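Local coordinates for ABC transporter substrate-binding protein (PDB 4OHN) that binds histidine and probably delivers it to an ABC uptake transporter, as an extracellular solute-binding protein of family 3, at residues D46-V51 against V59-I64; L80-Y85 against K221-A226. All coordinates share one frame; numbering follows the deposited sequence. Where two conformers were deposited one is given.

Contact 1: D46-V51 against V59-I64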
loop_
_atom_site.group_PDB
_atom_site.type_symbol
_atom_site.label_atom_id
_atom_site.label_comp_id
_atom_site.label_asym_id
_atom_site.label_seq_id
_atom_site.Cartn_x
_atom_site.Cartn_y
_atom_site.Cartn_z
ATOM N N ASP A 46 -5.214 -2.295 -12.345
ATOM C CA ASP A 46 -5.411 -1.616 -13.617
ATOM C C ASP A 46 -4.115 -0.983 -14.141
ATOM O O ASP A 46 -3.799 -1.095 -15.335
ATOM C CB ASP A 46 -6.500 -0.537 -13.456
ATOM C CG ASP A 46 -7.909 -1.119 -13.293
ATOM O OD1 ASP A 46 -8.124 -2.333 -13.498
ATOM O OD2 ASP A 46 -8.807 -0.318 -12.966
ATOM N N LEU A 47 -3.374 -0.336 -13.258
ATOM C CA LEU A 47 -2.170 0.375 -13.678
ATOM C C LEU A 47 -1.088 -0.605 -14.139
ATOM O O LEU A 47 -0.493 -0.410 -15.208
ATOM C CB LEU A 47 -1.655 1.291 -12.573
ATOM C CG LEU A 47 -0.421 2.124 -12.938
ATOM C CD1 LEU A 47 -0.699 3.055 -14.087
ATOM C CD2 LEU A 47 0.045 2.913 -11.715
ATOM N N ALA A 48 -0.841 -1.668 -13.386
ATOM C CA ALA A 48 0.169 -2.649 -13.772
ATOM C C ALA A 48 -0.227 -3.359 -15.059
ATOM O O ALA A 48 0.604 -3.641 -15.909
ATOM C CB ALA A 48 0.375 -3.665 -12.676
ATOM N N THR A 49 -1.502 -3.676 -15.205
ATOM C CA THR A 49 -1.985 -4.299 -16.445
ATOM C C THR A 49 -1.665 -3.392 -17.637
ATOM O O THR A 49 -1.138 -3.844 -18.665
ATOM C CB THR A 49 -3.496 -4.609 -16.373
ATOM O OG1 THR A 49 -3.729 -5.532 -15.311
ATOM C CG2 THR A 49 -4.014 -5.201 -17.644
ATOM N N ALA A 50 -1.962 -2.105 -17.503
ATOM C CA ALA A 50 -1.718 -1.143 -18.575
ATOM C C ALA A 50 -0.224 -0.954 -18.847
ATOM O O ALA A 50 0.189 -0.808 -19.995
ATOM C CB ALA A 50 -2.364 0.192 -18.239
ATOM N N VAL A 51 0.593 -0.963 -17.803
ATOM C CA VAL A 51 2.046 -0.879 -17.989
ATOM C C VAL A 51 2.561 -2.061 -18.797
ATOM O O VAL A 51 3.278 -1.898 -19.785
ATOM C CB VAL A 51 2.773 -0.802 -16.620
ATOM C CG1 VAL A 51 4.255 -1.208 -16.729
ATOM C CG2 VAL A 51 2.610 0.603 -16.023
ATOM N N VAL A 59 0.305 -10.112 -16.670
ATOM C CA VAL A 59 0.638 -10.200 -15.257
ATOM C C VAL A 59 0.031 -11.449 -14.638
ATOM O O VAL A 59 -1.147 -11.757 -14.827
ATOM C CB VAL A 59 0.130 -8.970 -14.474
ATOM C CG1 VAL A 59 0.441 -9.101 -12.987
ATOM C CG2 VAL A 59 0.751 -7.685 -15.048
ATOM N N ASN A 60 0.875 -12.163 -13.906
ATOM C CA ASN A 60 0.464 -13.220 -12.996
ATOM C C ASN A 60 0.379 -12.639 -11.594
ATOM O O ASN A 60 1.402 -12.370 -10.974
ATOM C CB ASN A 60 1.468 -14.373 -13.046
ATOM C CG ASN A 60 1.166 -15.443 -12.038
ATOM O OD1 ASN A 60 0.016 -15.860 -11.883
ATOM N ND2 ASN A 60 2.188 -15.889 -11.332
ATOM N N TRP A 61 -0.841 -12.434 -11.110
ATOM C CA TRP A 61 -1.071 -11.856 -9.797
ATOM C C TRP A 61 -0.958 -12.926 -8.733
ATOM O O TRP A 61 -1.675 -13.928 -8.784
ATOM C CB TRP A 61 -2.463 -11.195 -9.737
ATOM C CG TRP A 61 -2.528 -9.960 -10.577
ATOM C CD1 TRP A 61 -3.090 -9.836 -11.827
ATOM C CD2 TRP A 61 -1.958 -8.694 -10.255
ATOM N NE1 TRP A 61 -2.911 -8.551 -12.282
ATOM C CE2 TRP A 61 -2.213 -7.834 -11.346
ATOM C CE3 TRP A 61 -1.258 -8.198 -9.158
ATOM C CZ2 TRP A 61 -1.778 -6.517 -11.370
ATOM C CZ3 TRP A 61 -0.839 -6.875 -9.173
ATOM C CH2 TRP A 61 -1.106 -6.050 -10.282
ATOM N N GLN A 62 -0.074 -12.694 -7.769
ATOM C CA GLN A 62 0.158 -13.642 -6.694
ATOM C C GLN A 62 -0.151 -12.993 -5.342
ATOM O O GLN A 62 0.611 -12.147 -4.873
ATOM C CB GLN A 62 1.603 -14.127 -6.714
ATOM C CG GLN A 62 1.909 -15.152 -5.620
ATOM C CD GLN A 62 0.983 -16.354 -5.677
ATOM O OE1 GLN A 62 0.988 -17.123 -6.654
ATOM N NE2 GLN A 62 0.183 -16.534 -4.637
ATOM N N PRO A 63 -1.282 -13.356 -4.721
ATOM C CA PRO A 63 -1.478 -12.833 -3.371
ATOM C C PRO A 63 -0.380 -13.350 -2.451
ATOM O O PRO A 63 0.008 -14.512 -2.515
ATOM C CB PRO A 63 -2.862 -13.365 -2.970
ATOM C CG PRO A 63 -3.071 -14.565 -3.821
ATOM C CD PRO A 63 -2.331 -14.304 -5.121
ATOM N N ILE A 64 0.117 -12.479 -1.580
ATOM C CA ILE A 64 1.167 -12.834 -0.631
ATOM C C ILE A 64 0.751 -12.459 0.783
ATOM O O ILE A 64 -0.147 -11.667 1.029
ATOM C CB ILE A 64 2.516 -12.126 -0.960
ATOM C CG1 ILE A 64 2.372 -10.599 -0.883
ATOM C CG2 ILE A 64 3.042 -12.572 -2.323
ATOM C CD1 ILE A 64 3.696 -9.835 -1.021
HETATM O O HOH W 1 -3.898 -8.216 -14.952
#

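Contact 2: L80-Y85 against K221-A226. With HIS (histidine), chain B; ACT (acetate ion), chain D.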
loop_
_atom_site.group_PDB
_atom_site.type_symbol
_atom_site.label_atom_id
_atom_site.label_comp_id
_atom_site.label_asym_id
_atom_site.label_seq_id
_atom_site.Cartn_x
_atom_site.Cartn_y
_atom_site.Cartn_z
ATOM N N LEU A 80 7.815 -8.419 -8.547
ATOM C CA LEU A 80 7.531 -7.056 -8.135
ATOM C C LEU A 80 6.609 -7.077 -6.958
ATOM O O LEU A 80 5.814 -8.004 -6.799
ATOM C CB LEU A 80 6.825 -6.291 -9.249
ATOM C CG LEU A 80 7.611 -6.023 -10.533
ATOM C CD1 LEU A 80 6.693 -5.440 -11.565
ATOM C CD2 LEU A 80 8.767 -5.070 -10.262
ATOM N N ILE A 81 6.739 -6.068 -6.117
ATOM C CA ILE A 81 5.757 -5.747 -5.088
ATOM C C ILE A 81 5.019 -4.492 -5.578
ATOM O O ILE A 81 5.628 -3.439 -5.769
ATOM C CB ILE A 81 6.399 -5.482 -3.721
ATOM C CG1 ILE A 81 7.240 -6.683 -3.259
ATOM C CG2 ILE A 81 5.330 -5.118 -2.689
ATOM C CD1 ILE A 81 8.120 -6.399 -2.060
ATOM N N TRP A 82 3.716 -4.608 -5.791
ATOM C CA TRP A 82 2.946 -3.508 -6.397
ATOM C C TRP A 82 1.555 -3.568 -5.789
ATOM O O TRP A 82 0.731 -4.407 -6.186
ATOM C CB TRP A 82 2.902 -3.664 -7.930
ATOM C CG TRP A 82 2.448 -2.440 -8.672
ATOM C CD1 TRP A 82 1.644 -1.443 -8.203
ATOM C CD2 TRP A 82 2.752 -2.117 -10.025
ATOM N NE1 TRP A 82 1.456 -0.495 -9.191
ATOM C CE2 TRP A 82 2.121 -0.906 -10.320
ATOM C CE3 TRP A 82 3.541 -2.727 -11.014
ATOM C CZ2 TRP A 82 2.263 -0.286 -11.553
ATOM C CZ3 TRP A 82 3.670 -2.101 -12.245
ATOM C CH2 TRP A 82 3.038 -0.905 -12.493
ATOM N N ASN A 83 1.322 -2.722 -4.787
ATOM C CA ASN A 83 0.128 -2.797 -3.940
ATOM C C ASN A 83 0.164 -1.684 -2.916
ATOM O O ASN A 83 0.253 -1.916 -1.713
ATOM C CB ASN A 83 0.109 -4.159 -3.222
ATOM C CG ASN A 83 -1.138 -4.422 -2.407
ATOM O OD1 ASN A 83 -1.038 -4.659 -1.197
ATOM N ND2 ASN A 83 -2.299 -4.442 -3.048
ATOM N N GLY A 84 0.090 -0.446 -3.362
ATOM C CA GLY A 84 0.255 0.662 -2.437
ATOM C C GLY A 84 1.512 0.514 -1.598
ATOM O O GLY A 84 1.480 0.715 -0.374
ATOM N N TYR A 85 2.614 0.185 -2.268
ATOM C CA TYR A 85 3.860 -0.112 -1.579
ATOM C C TYR A 85 4.613 1.197 -1.322
ATOM O O TYR A 85 5.117 1.841 -2.256
ATOM C CB TYR A 85 4.678 -1.092 -2.411
ATOM C CG TYR A 85 5.931 -1.673 -1.789
ATOM C CD1 TYR A 85 5.986 -2.073 -0.460
ATOM C CD2 TYR A 85 7.049 -1.897 -2.566
ATOM C CE1 TYR A 85 7.130 -2.654 0.072
ATOM C CE2 TYR A 85 8.187 -2.471 -2.044
ATOM C CZ TYR A 85 8.227 -2.843 -0.728
ATOM O OH TYR A 85 9.377 -3.397 -0.256
ATOM N N LYS A 221 13.264 0.645 -15.353
ATOM C CA LYS A 221 13.208 1.611 -16.451
ATOM C C LYS A 221 11.976 1.410 -17.308
ATOM O O LYS A 221 11.319 2.371 -17.699
ATOM C CB LYS A 221 14.445 1.510 -17.340
ATOM C CG LYS A 221 15.708 1.907 -16.657
ATOM C CD LYS A 221 16.878 1.908 -17.619
ATOM C CE LYS A 221 18.170 2.237 -16.904
ATOM N NZ LYS A 221 18.693 1.056 -16.170
ATOM N N LYS A 222 11.658 0.162 -17.618
ATOM C CA LYS A 222 10.484 -0.130 -18.440
ATOM C C LYS A 222 9.179 0.270 -17.759
ATOM O O LYS A 222 8.232 0.724 -18.422
ATOM C CB LYS A 222 10.466 -1.599 -18.868
ATOM C CG LYS A 222 11.632 -1.962 -19.764
ATOM C CD LYS A 222 11.727 -1.057 -20.997
ATOM C CE LYS A 222 12.743 -1.559 -22.002
ATOM N NZ LYS A 222 13.023 -0.511 -23.028
ATOM N N ILE A 223 9.091 0.112 -16.447
ATOM C CA ILE A 223 7.913 0.570 -15.723
ATOM C C ILE A 223 7.859 2.096 -15.830
ATOM O O ILE A 223 6.814 2.670 -16.152
ATOM C CB ILE A 223 7.956 0.113 -14.253
ATOM C CG1 ILE A 223 7.841 -1.406 -14.177
ATOM C CG2 ILE A 223 6.871 0.818 -13.447
ATOM C CD1 ILE A 223 8.204 -1.966 -12.814
ATOM N N ASN A 224 8.971 2.777 -15.581
ATOM C CA ASN A 224 8.975 4.245 -15.641
ATOM C C ASN A 224 8.624 4.771 -17.029
ATOM O O ASN A 224 7.870 5.754 -17.159
ATOM C CB ASN A 224 10.331 4.776 -15.205
ATOM C CG ASN A 224 10.605 4.589 -13.724
ATOM O OD1 ASN A 224 9.674 4.469 -12.911
ATOM N ND2 ASN A 224 11.879 4.560 -13.349
ATOM N N GLU A 225 9.167 4.161 -18.071
ATOM C CA GLU A 225 8.849 4.590 -19.436
ATOM C C GLU A 225 7.377 4.405 -19.728
ATOM O O GLU A 225 6.762 5.256 -20.397
ATOM C CB GLU A 225 9.678 3.805 -20.442
ATOM C CG GLU A 225 11.160 4.146 -20.407
ATOM C CD GLU A 225 12.025 3.196 -21.162
ATOM O OE1 GLU A 225 11.531 2.288 -21.860
ATOM O OE2 GLU A 225 13.269 3.371 -21.069
ATOM N N ALA A 226 6.789 3.305 -19.264
ATOM C CA ALA A 226 5.366 3.093 -19.464
ATOM C C ALA A 226 4.550 4.142 -18.707
ATOM O O ALA A 226 3.528 4.626 -19.231
ATOM C CB ALA A 226 4.979 1.712 -19.022
HETATM N N HIS B . 1.527 1.313 2.377
HETATM C CA HIS B . 1.807 0.299 3.423
HETATM C C HIS B . 3.059 -0.483 3.092
HETATM O O HIS B . 3.659 -0.250 2.018
HETATM C CB HIS B . 0.587 -0.606 3.712
HETATM C CG HIS B . 0.291 -1.696 2.724
HETATM N ND1 HIS B . -0.196 -2.924 3.141
HETATM C CD2 HIS B . 0.303 -1.743 1.368
HETATM C CE1 HIS B . -0.436 -3.681 2.088
HETATM N NE2 HIS B . -0.149 -2.987 0.998
HETATM O OXT HIS B . 3.443 -1.325 3.931
HETATM C C ACT D . 10.469 -4.564 2.784
HETATM O O ACT D . 9.386 -4.222 2.293
HETATM O OXT ACT D . 10.455 -4.750 4.019
HETATM C CH3 ACT D . 11.695 -4.729 1.936
#

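Contact 1: D46-V51 against V59-I64
A48 and T49 of helix 46-51 face V59 and W61 of strand 59-63, the two segments running nearly antiparallel at 152° with their axes 9.8 Å apart at closest approach. The methyl CB of A48 lies 3.7 Å from CH2 of W61, meeting the far end of the benzo ring obliquely. Alanine suits this place because its single carbon lets the broad indole come close to the helix. With its CG anti to the carbonyl carbon (chi1 -70°), W61 sends its indole out nearly at right angles to the strand, toward the helix, and CG1 of V59 lies 3.3 Å above the plane of one face, offset toward the rim. The other methyl of V59, CG2, is 4.1 Å from A48 O. At the edge of the indole a water bridges the segments: it accepts from W61 NE1 at 2.9 Å and donates to T49 OG1 at 2.7 Å, while the threonine hydroxyl also bonds to I45 O within its own helix. Helix 43-53 and strand 58-63 follow one another in one of the two alpha/beta lobes; with strand 19-24, parallel to 58-63 and next to it, they form a beta-alpha-beta unit, with the small strands 27-28, 32-34 and 40-41 inserted before the helix. I22 touches A48, V59 and W61, and F24 meets the W61 ring edge-to-face.

Contact 2: L80-Y85 against K221-A226
Two side chains lean the same way about their first torsions, L80 with CG anti to its carbonyl carbon (chi1 -66°) and I223 with CG1 likewise placed (chi1 -67°), and they meet tip to tip. CD1 of I223 reaches the fork of the leucine, 4.0 Å from L80 CD1 and 4.1 Å from L80 CD2. The beta-branch of the isoleucine gives it a second contact: CG2 lies 4.3 Å from W82 CH2, approaching the indole obliquely. Branched aliphatic chains and a flat indole fit this buried, wholly apolar junction, which no hydrogen bond crosses. Beyond W82 the same segment turns to the ligand. N83 OD1 accepts from the bound histidine's NE2 at 2.9 Å, the N-H...O angle being 148°, and G84 O accepts from the ligand's N at 2.8 Å. G84 has a positive phi, a conformation glycine adopts easily. The Y85 ring has I81 CG2 3.5 Å above its centre, and its OH donates to an acetate O at 2.7 Å, an ion probably left from crystallisation. Strand 80-81 is flanked by strand 19-24, parallel to it, and strand 206-212, antiparallel; V210 touches L80, W82 and I223. Helix 217-232 packs against this part of the sheet, and helix 43-53 adjoins it, with F52 on L80 and V51 on A226.

How the contacts relate
The centres of the two contacts lie about 10 Å apart, on the same side of the chain's centre. Contact 1 closes before contact 2 opens, yet the helix segment of contact 2, 221-226, returns 136 residues after 80-85, bringing a late part of the chain back onto the early lobe. Both contacts reach the same mixed sheet, where strand 19-24 pairs with 58-63 and with 80-81. Helix 43-53 joins them directly: A48 CA is 3.6 Å from W82 CH2, and V51 CG1 is 3.8 Å from A226 CB. One apolar core thus continues from the strand-helix packing of contact 1 to the segment whose far end, N83 to Y85, lines the histidine pocket.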